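Local structure of designed helical repeat protein (Synthetic construct, 5CWM) at residues A123-L135 with R149-A161. The protein has no known natural function, being a computationally designed helical repeat protein, probably made to explore which repeat architectures can be built from stacked helices. Numbering follows the deposited sequence.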
# COMPACT_ATOMS: atom_id res chain seq x y z
N ALA A 123 4.92 -5.64 -3.70
CA ALA A 123 3.52 -5.65 -3.30
C ALA A 123 3.40 -5.49 -1.79
O ALA A 123 2.57 -4.73 -1.31
CB ALA A 123 2.84 -6.93 -3.76
N VAL A 124 4.24 -6.21 -1.05
CA VAL A 124 4.25 -6.09 0.40
C VAL A 124 4.68 -4.69 0.83
O VAL A 124 4.09 -4.10 1.73
CB VAL A 124 5.17 -7.13 1.06
CG1 VAL A 124 5.12 -7.01 2.57
CG2 VAL A 124 4.77 -8.52 0.64
N GLU A 125 5.72 -4.17 0.18
CA GLU A 125 6.16 -2.80 0.43
C GLU A 125 5.00 -1.83 0.20
O GLU A 125 4.83 -0.85 0.93
CB GLU A 125 7.33 -2.42 -0.48
CG GLU A 125 8.61 -3.20 -0.22
CD GLU A 125 9.77 -2.71 -1.07
OE1 GLU A 125 9.64 -1.64 -1.70
OE2 GLU A 125 10.81 -3.40 -1.10
N LEU A 126 4.21 -2.13 -0.82
CA LEU A 126 3.05 -1.31 -1.16
C LEU A 126 2.00 -1.40 -0.07
O LEU A 126 1.35 -0.41 0.25
CB LEU A 126 2.47 -1.74 -2.50
CG LEU A 126 1.48 -0.77 -3.16
CD1 LEU A 126 2.10 0.61 -3.28
CD2 LEU A 126 1.08 -1.30 -4.52
N VAL A 127 1.83 -2.59 0.51
CA VAL A 127 0.90 -2.77 1.61
C VAL A 127 1.37 -1.96 2.82
O VAL A 127 0.55 -1.41 3.56
CB VAL A 127 0.76 -4.26 2.01
CG1 VAL A 127 -0.24 -4.42 3.14
CG2 VAL A 127 0.32 -5.09 0.82
N VAL A 128 2.68 -1.89 3.01
CA VAL A 128 3.26 -1.08 4.07
C VAL A 128 2.96 0.40 3.83
O VAL A 128 2.58 1.12 4.76
CB VAL A 128 4.78 -1.29 4.19
CG1 VAL A 128 5.38 -0.31 5.18
CG2 VAL A 128 5.07 -2.72 4.60
N ARG A 129 3.14 0.84 2.59
CA ARG A 129 2.80 2.21 2.22
C ARG A 129 1.33 2.51 2.50
O ARG A 129 0.98 3.60 2.96
CB ARG A 129 3.11 2.48 0.75
CG ARG A 129 4.59 2.67 0.44
CD ARG A 129 4.78 3.72 -0.63
NE ARG A 129 4.07 3.39 -1.87
CZ ARG A 129 3.68 4.29 -2.77
NH1 ARG A 129 3.93 5.58 -2.57
NH2 ARG A 129 3.03 3.90 -3.86
N VAL A 130 0.48 1.53 2.23
CA VAL A 130 -0.95 1.64 2.51
C VAL A 130 -1.19 1.77 4.01
O VAL A 130 -2.05 2.53 4.44
CB VAL A 130 -1.74 0.43 1.95
CG1 VAL A 130 -3.17 0.44 2.45
CG2 VAL A 130 -1.70 0.43 0.43
N ALA A 131 -0.41 1.03 4.79
CA ALA A 131 -0.53 1.09 6.25
C ALA A 131 -0.15 2.47 6.77
O ALA A 131 -0.84 3.04 7.62
CB ALA A 131 0.34 0.02 6.89
N GLU A 132 0.95 3.01 6.25
CA GLU A 132 1.40 4.35 6.63
C GLU A 132 0.36 5.40 6.23
O GLU A 132 0.09 6.34 6.99
CB GLU A 132 2.75 4.66 5.97
CG GLU A 132 3.85 3.68 6.33
CD GLU A 132 5.12 3.91 5.53
OE1 GLU A 132 5.10 4.76 4.62
OE2 GLU A 132 6.14 3.24 5.82
N LEU A 133 -0.21 5.23 5.05
CA LEU A 133 -1.25 6.12 4.56
C LEU A 133 -2.46 6.10 5.48
O LEU A 133 -3.00 7.15 5.84
CB LEU A 133 -1.65 5.74 3.14
CG LEU A 133 -2.62 6.68 2.43
CD1 LEU A 133 -2.08 8.10 2.42
CD2 LEU A 133 -2.87 6.20 1.02
N LEU A 134 -2.87 4.90 5.87
CA LEU A 134 -3.98 4.71 6.81
C LEU A 134 -3.65 5.35 8.15
O LEU A 134 -4.54 5.83 8.85
CB LEU A 134 -4.29 3.23 7.00
CG LEU A 134 -4.95 2.49 5.83
CD1 LEU A 134 -5.02 1.00 6.10
CD2 LEU A 134 -6.33 3.05 5.57
N LEU A 135 -2.37 5.36 8.49
CA LEU A 135 -1.92 5.99 9.72
C LEU A 135 -2.08 7.51 9.62
O LEU A 135 -2.49 8.16 10.58
CB LEU A 135 -0.47 5.63 10.03
CG LEU A 135 0.04 5.96 11.43
CD1 LEU A 135 -0.73 5.16 12.47
CD2 LEU A 135 1.53 5.70 11.54
N ARG A 149 -7.32 -0.32 11.81
CA ARG A 149 -7.12 -0.78 10.44
C ARG A 149 -5.67 -0.61 10.01
O ARG A 149 -5.11 -1.48 9.35
CB ARG A 149 -8.05 -0.02 9.48
CG ARG A 149 -8.10 -0.61 8.08
CD ARG A 149 -8.71 -2.01 8.10
NE ARG A 149 -10.09 -1.99 8.57
CZ ARG A 149 -11.15 -2.01 7.77
NH1 ARG A 149 -10.99 -2.05 6.46
NH2 ARG A 149 -12.38 -1.99 8.29
N ALA A 150 -5.08 0.53 10.39
CA ALA A 150 -3.68 0.81 10.10
C ALA A 150 -2.77 -0.29 10.64
O ALA A 150 -2.08 -0.96 9.87
CB ALA A 150 -3.28 2.16 10.68
N LEU A 151 -2.75 -0.45 11.96
CA LEU A 151 -1.93 -1.47 12.61
C LEU A 151 -2.19 -2.86 12.04
O LEU A 151 -1.25 -3.64 11.80
CB LEU A 151 -2.19 -1.47 14.12
CG LEU A 151 -2.01 -0.13 14.85
CD1 LEU A 151 -2.36 -0.27 16.32
CD2 LEU A 151 -0.60 0.39 14.67
N ARG A 152 -3.47 -3.17 11.82
CA ARG A 152 -3.87 -4.46 11.26
C ARG A 152 -3.20 -4.70 9.91
O ARG A 152 -2.61 -5.76 9.69
CB ARG A 152 -5.40 -4.51 11.12
CG ARG A 152 -6.02 -5.88 11.31
CD ARG A 152 -5.99 -6.71 10.04
NE ARG A 152 -4.92 -7.72 10.06
CZ ARG A 152 -4.81 -8.70 9.18
NH1 ARG A 152 -5.70 -8.83 8.20
NH2 ARG A 152 -3.81 -9.57 9.28
N VAL A 153 -3.30 -3.72 9.02
CA VAL A 153 -2.69 -3.80 7.70
C VAL A 153 -1.17 -3.92 7.79
O VAL A 153 -0.55 -4.67 7.04
CB VAL A 153 -3.08 -2.58 6.84
CG1 VAL A 153 -2.20 -2.48 5.60
CG2 VAL A 153 -4.55 -2.65 6.45
N ALA A 154 -0.58 -3.16 8.71
CA ALA A 154 0.86 -3.23 8.97
C ALA A 154 1.30 -4.66 9.29
O ALA A 154 2.10 -5.26 8.56
CB ALA A 154 1.24 -2.29 10.10
N GLU A 155 0.79 -5.19 10.40
CA GLU A 155 1.13 -6.54 10.82
C GLU A 155 0.80 -7.57 9.73
O GLU A 155 1.49 -8.58 9.58
CB GLU A 155 0.41 -6.90 12.12
CG GLU A 155 0.87 -8.22 12.73
CD GLU A 155 0.18 -8.52 14.05
OE1 GLU A 155 -0.68 -7.72 14.47
OE2 GLU A 155 0.51 -9.55 14.67
N GLU A 156 -0.25 -7.30 8.96
CA GLU A 156 -0.62 -8.16 7.84
C GLU A 156 0.48 -8.20 6.80
O GLU A 156 0.84 -9.27 6.30
CB GLU A 156 -1.93 -7.69 7.21
CG GLU A 156 -2.36 -8.52 6.01
CD GLU A 156 -3.65 -8.02 5.38
OE1 GLU A 156 -4.17 -6.97 5.83
OE2 GLU A 156 -4.15 -8.68 4.44
N ALA A 157 1.02 -7.03 6.46
CA ALA A 157 2.13 -6.93 5.52
C ALA A 157 3.34 -7.67 6.06
O ALA A 157 4.00 -8.43 5.33
CB ALA A 157 2.47 -5.48 5.25
N ALA A 158 3.62 -7.45 7.34
CA ALA A 158 4.71 -8.13 8.01
C ALA A 158 4.57 -9.64 7.88
O ALA A 158 5.55 -10.36 7.72
CB ALA A 158 4.78 -7.73 9.48
N ARG A 159 3.33 -10.12 7.94
CA ARG A 159 3.05 -11.55 7.85
C ARG A 159 3.18 -12.06 6.42
O ARG A 159 3.63 -13.19 6.20
CB ARG A 159 1.64 -11.84 8.39
CG ARG A 159 1.31 -13.32 8.50
CD ARG A 159 0.16 -13.53 9.47
NE ARG A 159 0.50 -13.08 10.82
CZ ARG A 159 -0.35 -13.05 11.84
NH1 ARG A 159 -1.60 -13.45 11.67
NH2 ARG A 159 0.05 -12.62 13.03
N LEU A 160 2.78 -11.25 5.45
CA LEU A 160 2.88 -11.62 4.04
C LEU A 160 4.34 -11.67 3.60
O LEU A 160 4.70 -12.42 2.68
CB LEU A 160 2.10 -10.63 3.17
CG LEU A 160 0.58 -10.61 3.35
CD1 LEU A 160 -0.05 -9.55 2.45
CD2 LEU A 160 -0.02 -11.98 3.07
N ALA A 161 5.17 -10.88 4.27
CA ALA A 161 6.61 -10.89 4.00
C ALA A 161 7.19 -12.28 4.21
O ALA A 161 8.16 -12.66 3.55
CB ALA A 161 7.31 -9.87 4.88
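V124, V127, A131 and L134 meet A150, V153 and A157 in a buried, apolar interface between consecutive antiparallel helices, 117-141 and 144-170, near the middle of the helical repeat array. The segment axes approach to 8.2 Å at an angle of 165°. Alanines allow this closeness: the CA atoms of A131 and A150 lie 5.0 Å apart. The CB of A157 sits between two valines, 3.6 Å from V127 CG1 and 3.8 Å from V128 CG2. V124 CG1 packs against the backbone carbonyl of A157 and near A161, while V124 CG2 faces L160 CB. V153 spreads its branches over different partners. Anti to the backbone N (chi1 166°), V153 CG1 touches V127 CG1 and the CB of A131. V153 CG2 meets L134 CD1 at 3.7 Å, the leucine side chain running roughly at right angles to the valine. L134 CD1 also lies against the aliphatic CG of R149, whose guanidinium leads away to a salt bridge with E98. Helices 87-114 and 174-198 continue the packing, through L108 and L183 against V124. No hydrogen bond or salt bridge crosses between the segments, so their association rests on van der Waals contact and hydrophobic burial, with the charged end of R149 at the margin.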